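Local coordinates for hypothetical protein PA3499 (Pseudomonas aeruginosa, PDB 2IG8) that is of unknown function but belongs to the YjgF-like clan and forms a trimer of small alpha/beta subunits, at residues Leu30-Met35 with Lys65-Ala70; Gly76-Leu81 with Ile128-Arg133; Thr107-Thr112 with Ile136-Cys141. All blocks are in the same frame, centred on the assembly; numbering follows the deposited sequence.

All three contacts are buried, but they lie at different depths on one sheet. Contacts 1 and 2 lie near the middle of the subunit, their centres about 9 Å apart. Contact 1 lays helix 53-70 on the sheet with hydrocarbon and sulfur alone, whereas contact 2 pairs strands 78-85 and 126-133 of that sheet, combining main-chain hydrogen bonds with aromatic packing. They join where strands 29-36 and 126-133 run side by side and where L68 meets A132. Contact 3, centred about 15 Å from the chain centre, brings the C-terminal segment against the loop leading into strand 110-115, partly through water. Contacts 2 and 3 share the neighbourhood of strand 78-85, and both meet the third subunit.

Contact 1: Leu30-Met35 with Lys65-Ala70; sequences LVMSGM and KALLEA
The one flat side-chain group in the two segments, the carboxylate of E69, does not touch 30-35, and its OE2 is met from above the carboxylate plane by K65 NZ at a very short 2.4 Å. This salt bridge spans one turn along the outer side of the helix. The inward side has no polar link to 30-35 at all: the contact is built from leucine and methionine side chains.

L67 carries the largest share of the contact. With CG anti to the carbonyl carbon (chi1 -64°) and chi2 at 168°, CD1 comes between M32 and M35. M32 slides past it in the opposite direction, CG lying 4.0 Å from L67 CD1, while its sulfur rests beside L67 CB. M35, bent at chi2 and chi3, comes tip to tip instead, with M35 SD 4.0 Å from L67 CD1. Earlier in the strand L30 turns CG anti to its backbone N, and its side chain crosses that of L68 obliquely, L30 CD2 lying 3.7 Å from L68 CD2 and equally near L68 CA.

The strand and helix axes approach to 9.9 Å and run at 145°, closer to antiparallel than parallel. Helix 53-70 thus covers one face of the sheet: M32 and L68 also touch strand 126-133, L67 reaches A23 on strand 23-26, and V60 and V64 of the same helix continue the apolar layer over M35 and M32.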
# COMPACT_ATOMS: atom_id res chain seq x y z
N LEU B 30 -8.57 -12.02 2.51
CA LEU B 30 -9.30 -11.55 1.31
C LEU B 30 -8.55 -10.40 0.67
O LEU B 30 -8.57 -9.28 1.15
CB LEU B 30 -10.72 -11.13 1.61
CG LEU B 30 -11.60 -10.93 0.36
CD1 LEU B 30 -11.70 -12.21 -0.45
CD2 LEU B 30 -12.99 -10.41 0.78
N VAL B 31 -7.85 -10.72 -0.40
CA VAL B 31 -7.07 -9.75 -1.14
C VAL B 31 -8.00 -9.12 -2.15
O VAL B 31 -8.65 -9.83 -2.92
CB VAL B 31 -5.89 -10.42 -1.86
CG1 VAL B 31 -5.07 -9.39 -2.65
CG2 VAL B 31 -5.00 -11.22 -0.86
N MET B 32 -8.05 -7.80 -2.16
CA MET B 32 -8.99 -7.07 -2.98
C MET B 32 -8.29 -6.02 -3.80
O MET B 32 -7.35 -5.38 -3.33
CB MET B 32 -10.04 -6.37 -2.08
CG MET B 32 -10.99 -7.32 -1.34
SD MET B 32 -12.15 -6.52 -0.15
CE MET B 32 -11.15 -6.71 1.34
N SER B 33 -8.79 -5.81 -5.01
CA SER B 33 -8.39 -4.68 -5.81
C SER B 33 -8.94 -3.40 -5.24
O SER B 33 -9.91 -3.39 -4.48
CB SER B 33 -8.89 -4.83 -7.27
OG SER B 33 -8.12 -5.82 -7.96
N GLY B 34 -8.33 -2.29 -5.64
CA GLY B 34 -8.82 -0.98 -5.27
C GLY B 34 -10.22 -0.80 -5.81
O GLY B 34 -10.50 -1.14 -6.97
N MET B 35 -11.10 -0.29 -4.97
CA MET B 35 -12.49 -0.08 -5.32
C MET B 35 -12.83 1.41 -5.48
O MET B 35 -12.32 2.26 -4.75
CB MET B 35 -13.40 -0.75 -4.28
CG MET B 35 -13.42 -2.31 -4.36
SD MET B 35 -14.23 -3.02 -5.82
CE MET B 35 -12.79 -3.81 -6.61
N LYS B 65 -17.79 -4.34 1.04
CA LYS B 65 -18.70 -5.23 1.75
C LYS B 65 -19.29 -6.35 0.89
O LYS B 65 -19.45 -7.48 1.36
CB LYS B 65 -19.81 -4.40 2.38
CG LYS B 65 -20.87 -5.21 3.07
CD LYS B 65 -21.64 -4.31 4.00
CE LYS B 65 -23.11 -4.54 3.96
NZ LYS B 65 -23.50 -5.84 4.46
N ALA B 66 -19.61 -6.02 -0.36
CA ALA B 66 -20.08 -7.00 -1.33
C ALA B 66 -19.03 -8.07 -1.56
O ALA B 66 -19.36 -9.27 -1.57
CB ALA B 66 -20.50 -6.31 -2.67
N LEU B 67 -17.77 -7.67 -1.70
CA LEU B 67 -16.69 -8.64 -1.87
C LEU B 67 -16.53 -9.51 -0.63
O LEU B 67 -16.44 -10.74 -0.73
CB LEU B 67 -15.37 -7.95 -2.22
CG LEU B 67 -15.31 -7.21 -3.56
CD1 LEU B 67 -14.05 -6.33 -3.65
CD2 LEU B 67 -15.45 -8.15 -4.73
N LEU B 68 -16.54 -8.88 0.55
CA LEU B 68 -16.44 -9.60 1.82
C LEU B 68 -17.54 -10.64 1.96
O LEU B 68 -17.28 -11.79 2.32
CB LEU B 68 -16.51 -8.64 3.00
CG LEU B 68 -15.25 -7.82 3.30
CD1 LEU B 68 -15.56 -6.60 4.18
CD2 LEU B 68 -14.15 -8.73 3.91
N GLU B 69 -18.77 -10.22 1.68
CA GLU B 69 -19.93 -11.12 1.71
C GLU B 69 -19.85 -12.25 0.69
O GLU B 69 -20.22 -13.38 1.00
CB GLU B 69 -21.24 -10.33 1.60
CG GLU B 69 -21.47 -9.53 2.87
CD GLU B 69 -22.75 -8.71 2.89
OE1 GLU B 69 -23.41 -8.59 1.84
OE2 GLU B 69 -23.08 -8.18 3.99
N ALA B 70 -19.33 -11.96 -0.50
CA ALA B 70 -19.15 -12.99 -1.50
C ALA B 70 -18.20 -14.08 -1.00
O ALA B 70 -18.33 -15.24 -1.39
CB ALA B 70 -18.67 -12.39 -2.82

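Contact 2: Gly76-Leu81 with Ile128-Arg133; sequences GNLYKL and IDAWAR
Y79 leaves the backbone with CG in the crowded position between N and the carbonyl carbon (chi1 64°), which swings its ring across strand 126-133. CB only sets this course; CG and CD2 pass close to W131 O, and CE2 comes within 3.6 Å of A132 N. On the other side of the ring CE1 and CZ lie beneath W131 CB, CZ 3.6 Å from it. That carbon sits over one ring face as a CH-pi contact, 3.9 Å from the centroid of the Y79 ring and offset toward its rim. At the tip OH lies against W131 CB and CE3 and hydrogen-bonds to E29 OE2.

The backbone is a classic beta bulge in an antiparallel pair, with Y79 and K80 both facing W131. W131 O takes a 2.9 Å bond from Y79 N and a weak one from K80 N, while W131 N returns a nearly straight bond (168°) to K80 O. On the face of W131, K80 runs alongside the indole near CD1. L78 and L81 project from the reverse face, each placing CD2 3.7 Å from A130 CB.

The alanine face is apolar and lies toward helix 53-70, whereas on the W131 face K80 meets D129 (salt bridge) and W131 (cation-pi) of the third subunit, and W131 meets W131 of both other subunits edge-to-face. These charged and aromatic contacts probably help hold the trimer together.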
# COMPACT_ATOMS: atom_id res chain seq x y z
N GLY B 76 -16.42 -6.42 9.88
CA GLY B 76 -15.49 -6.65 10.98
C GLY B 76 -14.18 -7.30 10.59
O GLY B 76 -13.22 -7.26 11.38
N ASN B 77 -14.14 -7.92 9.41
CA ASN B 77 -12.94 -8.56 8.87
C ASN B 77 -11.88 -7.57 8.37
O ASN B 77 -10.72 -7.93 8.22
CB ASN B 77 -13.30 -9.48 7.70
CG ASN B 77 -14.14 -10.68 8.11
OD1 ASN B 77 -14.13 -11.14 9.27
ND2 ASN B 77 -14.86 -11.21 7.15
N LEU B 78 -12.29 -6.33 8.10
CA LEU B 78 -11.41 -5.28 7.59
C LEU B 78 -10.44 -4.84 8.69
O LEU B 78 -10.88 -4.56 9.81
CB LEU B 78 -12.23 -4.09 7.11
CG LEU B 78 -13.09 -4.33 5.86
CD1 LEU B 78 -14.17 -3.29 5.70
CD2 LEU B 78 -12.17 -4.37 4.63
N TYR B 79 -9.14 -4.80 8.38
CA TYR B 79 -8.14 -4.31 9.32
C TYR B 79 -7.31 -3.14 8.80
O TYR B 79 -6.61 -2.50 9.56
CB TYR B 79 -7.23 -5.46 9.80
CG TYR B 79 -6.38 -6.10 8.74
CD1 TYR B 79 -5.16 -5.56 8.37
CD2 TYR B 79 -6.79 -7.26 8.08
CE1 TYR B 79 -4.36 -6.15 7.40
CE2 TYR B 79 -6.01 -7.85 7.08
CZ TYR B 79 -4.80 -7.29 6.76
OH TYR B 79 -4.00 -7.87 5.79
N LYS B 80 -7.40 -2.82 7.51
CA LYS B 80 -6.69 -1.64 6.98
C LYS B 80 -7.43 -1.11 5.77
O LYS B 80 -7.95 -1.89 4.96
CB LYS B 80 -5.23 -1.96 6.64
CG LYS B 80 -4.45 -0.75 6.07
CD LYS B 80 -2.95 -1.01 5.77
CE LYS B 80 -2.04 -0.61 6.89
NZ LYS B 80 -0.56 -0.76 6.58
N LEU B 81 -7.50 0.21 5.66
CA LEU B 81 -8.07 0.89 4.50
C LEU B 81 -7.09 1.97 4.06
O LEU B 81 -6.84 2.94 4.79
CB LEU B 81 -9.40 1.55 4.86
CG LEU B 81 -10.51 0.66 5.38
CD1 LEU B 81 -11.70 1.50 5.92
CD2 LEU B 81 -10.98 -0.27 4.32
N ILE B 128 -10.36 3.19 -2.64
CA ILE B 128 -9.93 2.57 -1.41
C ILE B 128 -9.40 1.17 -1.66
O ILE B 128 -10.05 0.34 -2.33
CB ILE B 128 -11.04 2.54 -0.36
CG1 ILE B 128 -11.50 3.98 -0.04
CG2 ILE B 128 -10.55 1.78 0.88
CD1 ILE B 128 -12.70 4.12 0.96
N ASP B 129 -8.20 0.92 -1.12
CA ASP B 129 -7.57 -0.38 -1.12
C ASP B 129 -7.78 -0.98 0.26
O ASP B 129 -7.24 -0.46 1.26
CB ASP B 129 -6.07 -0.21 -1.43
CG ASP B 129 -5.38 -1.52 -1.80
OD1 ASP B 129 -6.03 -2.60 -1.86
OD2 ASP B 129 -4.14 -1.48 -2.00
N ALA B 130 -8.61 -2.03 0.34
CA ALA B 130 -9.08 -2.61 1.61
C ALA B 130 -8.36 -3.94 1.88
O ALA B 130 -8.17 -4.76 0.97
CB ALA B 130 -10.61 -2.83 1.61
N TRP B 131 -7.95 -4.13 3.13
CA TRP B 131 -7.33 -5.37 3.58
C TRP B 131 -8.23 -6.00 4.63
O TRP B 131 -8.70 -5.30 5.56
CB TRP B 131 -5.94 -5.11 4.17
CG TRP B 131 -5.03 -4.32 3.26
CD1 TRP B 131 -5.09 -2.98 3.01
CD2 TRP B 131 -3.93 -4.81 2.49
NE1 TRP B 131 -4.12 -2.61 2.13
CE2 TRP B 131 -3.38 -3.71 1.80
CE3 TRP B 131 -3.36 -6.07 2.30
CZ2 TRP B 131 -2.29 -3.83 0.93
CZ3 TRP B 131 -2.26 -6.20 1.43
CH2 TRP B 131 -1.74 -5.08 0.76
N ALA B 132 -8.49 -7.30 4.47
CA ALA B 132 -9.33 -8.06 5.39
C ALA B 132 -8.87 -9.51 5.54
O ALA B 132 -8.19 -10.06 4.67
CB ALA B 132 -10.80 -8.02 4.91
N ARG B 133 -9.24 -10.09 6.69
CA ARG B 133 -9.07 -11.50 7.02
C ARG B 133 -10.39 -12.05 7.53
O ARG B 133 -11.01 -11.43 8.40
CB ARG B 133 -8.11 -11.63 8.19
CG ARG B 133 -6.69 -11.48 7.86
CD ARG B 133 -5.89 -11.74 9.08
NE ARG B 133 -5.84 -13.16 9.38
CZ ARG B 133 -4.97 -14.00 8.82
NH1 ARG B 133 -4.08 -13.56 7.92
NH2 ARG B 133 -4.98 -15.28 9.15

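Contact 3: Thr107-Thr112 with Ile136-Cys141; sequences TFPAST and IDLANC
T107 OG1 is the best-held polar atom here, gripped by two hydrogen bonds: one with D142, just beyond 136-141, and one from a water that donates to it across 2.6 Å. The same water gives its other hydrogen weakly to C141 O, 3.3 Å away, so it bridges the two segments, which share no direct hydrogen bond. T107 holds OG1 anti to its carbonyl carbon and beside its backbone N (chi1 -55°), and this brings the hydroxyl against the apolar side of C141, with OG1 3.3 Å from C141 CB.

Around this polar corner the segments meet by van der Waals contact, much of it against backbone atoms. The T107 CB lies 3.5 Å from L138 O, a carbonyl already taken within the 3-10 turn by C141 N. L138 itself turns CG to an unusual chi1 of -102°, well away from a staggered position, and its CD2 abuts the peptide bond between F108 and P109, 3.6 Å from P109 N. P109 crosses the L138 side chain obliquely, its CD near L138 CD2.

The turn begins with an Asx turn: D137 OD1 accepts from A139 N at 3.1 Å, met from above the carboxylate plane.

Strand 110-115, outermost within this chain, pairs with strand 78-85, A110 bonding to Y79 and L81, and the backbone of L138 is linked to G76, just before that strand. P109 also packs on L78 and L81. Beyond them lies the third subunit, where S21 hydrogen-bonds to F108 O, S33 accepts from S111 N and V4 packs on C141.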
# COMPACT_ATOMS: atom_id res chain seq x y z
N THR B 107 -14.11 -0.01 17.09
CA THR B 107 -12.74 -0.09 16.62
C THR B 107 -12.69 -0.06 15.11
O THR B 107 -13.31 -0.89 14.46
CB THR B 107 -12.04 -1.38 17.11
OG1 THR B 107 -12.13 -1.48 18.52
CG2 THR B 107 -10.53 -1.37 16.69
N PHE B 108 -11.97 0.92 14.57
CA PHE B 108 -11.85 1.10 13.14
C PHE B 108 -10.58 0.44 12.59
O PHE B 108 -9.57 0.28 13.31
CB PHE B 108 -11.82 2.60 12.81
CG PHE B 108 -13.12 3.31 13.05
CD1 PHE B 108 -14.00 3.56 12.00
CD2 PHE B 108 -13.46 3.77 14.32
CE1 PHE B 108 -15.17 4.23 12.18
CE2 PHE B 108 -14.68 4.46 14.53
CZ PHE B 108 -15.55 4.66 13.43
N PRO B 109 -10.60 0.08 11.30
CA PRO B 109 -9.36 -0.34 10.66
C PRO B 109 -8.25 0.72 10.73
O PRO B 109 -8.53 1.92 10.82
CB PRO B 109 -9.76 -0.55 9.20
CG PRO B 109 -11.22 -0.80 9.23
CD PRO B 109 -11.74 0.04 10.35
N ALA B 110 -7.00 0.29 10.63
CA ALA B 110 -5.90 1.21 10.41
C ALA B 110 -6.11 1.88 9.04
O ALA B 110 -6.88 1.39 8.22
CB ALA B 110 -4.56 0.48 10.45
N SER B 111 -5.48 3.03 8.83
CA SER B 111 -5.67 3.78 7.58
C SER B 111 -4.51 4.67 7.23
O SER B 111 -3.81 5.18 8.11
CB SER B 111 -6.91 4.64 7.68
OG SER B 111 -7.17 5.28 6.43
N THR B 112 -4.29 4.82 5.93
CA THR B 112 -3.46 5.89 5.40
C THR B 112 -4.29 6.57 4.32
O THR B 112 -4.90 5.90 3.49
CB THR B 112 -2.17 5.34 4.79
OG1 THR B 112 -1.45 4.65 5.82
CG2 THR B 112 -1.29 6.48 4.22
N ILE B 136 -10.97 -12.78 11.75
CA ILE B 136 -10.94 -11.74 12.78
C ILE B 136 -12.25 -10.96 12.80
O ILE B 136 -12.99 -10.95 11.82
CB ILE B 136 -9.76 -10.75 12.57
CG1 ILE B 136 -10.00 -9.86 11.34
CG2 ILE B 136 -8.45 -11.52 12.44
CD1 ILE B 136 -8.97 -8.77 11.16
N ASP B 137 -12.53 -10.29 13.91
CA ASP B 137 -13.64 -9.32 13.99
C ASP B 137 -13.22 -8.16 14.85
O ASP B 137 -13.11 -8.31 16.06
CB ASP B 137 -14.90 -9.99 14.52
CG ASP B 137 -16.12 -9.06 14.53
OD1 ASP B 137 -16.03 -7.84 14.22
OD2 ASP B 137 -17.19 -9.59 14.87
N LEU B 138 -13.00 -6.99 14.24
CA LEU B 138 -12.49 -5.84 14.98
C LEU B 138 -13.39 -5.37 16.13
O LEU B 138 -12.91 -4.74 17.09
CB LEU B 138 -12.19 -4.66 14.06
CG LEU B 138 -10.74 -4.39 13.67
CD1 LEU B 138 -10.08 -5.58 13.02
CD2 LEU B 138 -10.66 -3.14 12.80
N ALA B 139 -14.68 -5.66 16.03
CA ALA B 139 -15.62 -5.33 17.11
C ALA B 139 -15.20 -5.97 18.46
O ALA B 139 -15.51 -5.45 19.54
CB ALA B 139 -17.05 -5.75 16.71
N ASN B 140 -14.48 -7.08 18.39
CA ASN B 140 -13.94 -7.73 19.59
C ASN B 140 -12.91 -6.88 20.35
O ASN B 140 -12.65 -7.13 21.53
CB ASN B 140 -13.34 -9.10 19.25
CG ASN B 140 -14.40 -10.12 18.85
OD1 ASN B 140 -15.53 -10.08 19.36
ND2 ASN B 140 -14.05 -11.02 17.94
N CYS B 141 -12.32 -5.89 19.68
CA CYS B 141 -11.35 -4.99 20.33
C CYS B 141 -12.00 -3.91 21.17
O CYS B 141 -11.31 -3.28 21.98
CB CYS B 141 -10.50 -4.28 19.29
SG CYS B 141 -9.52 -5.37 18.31
O HOH W 1 -10.40 -0.66 20.25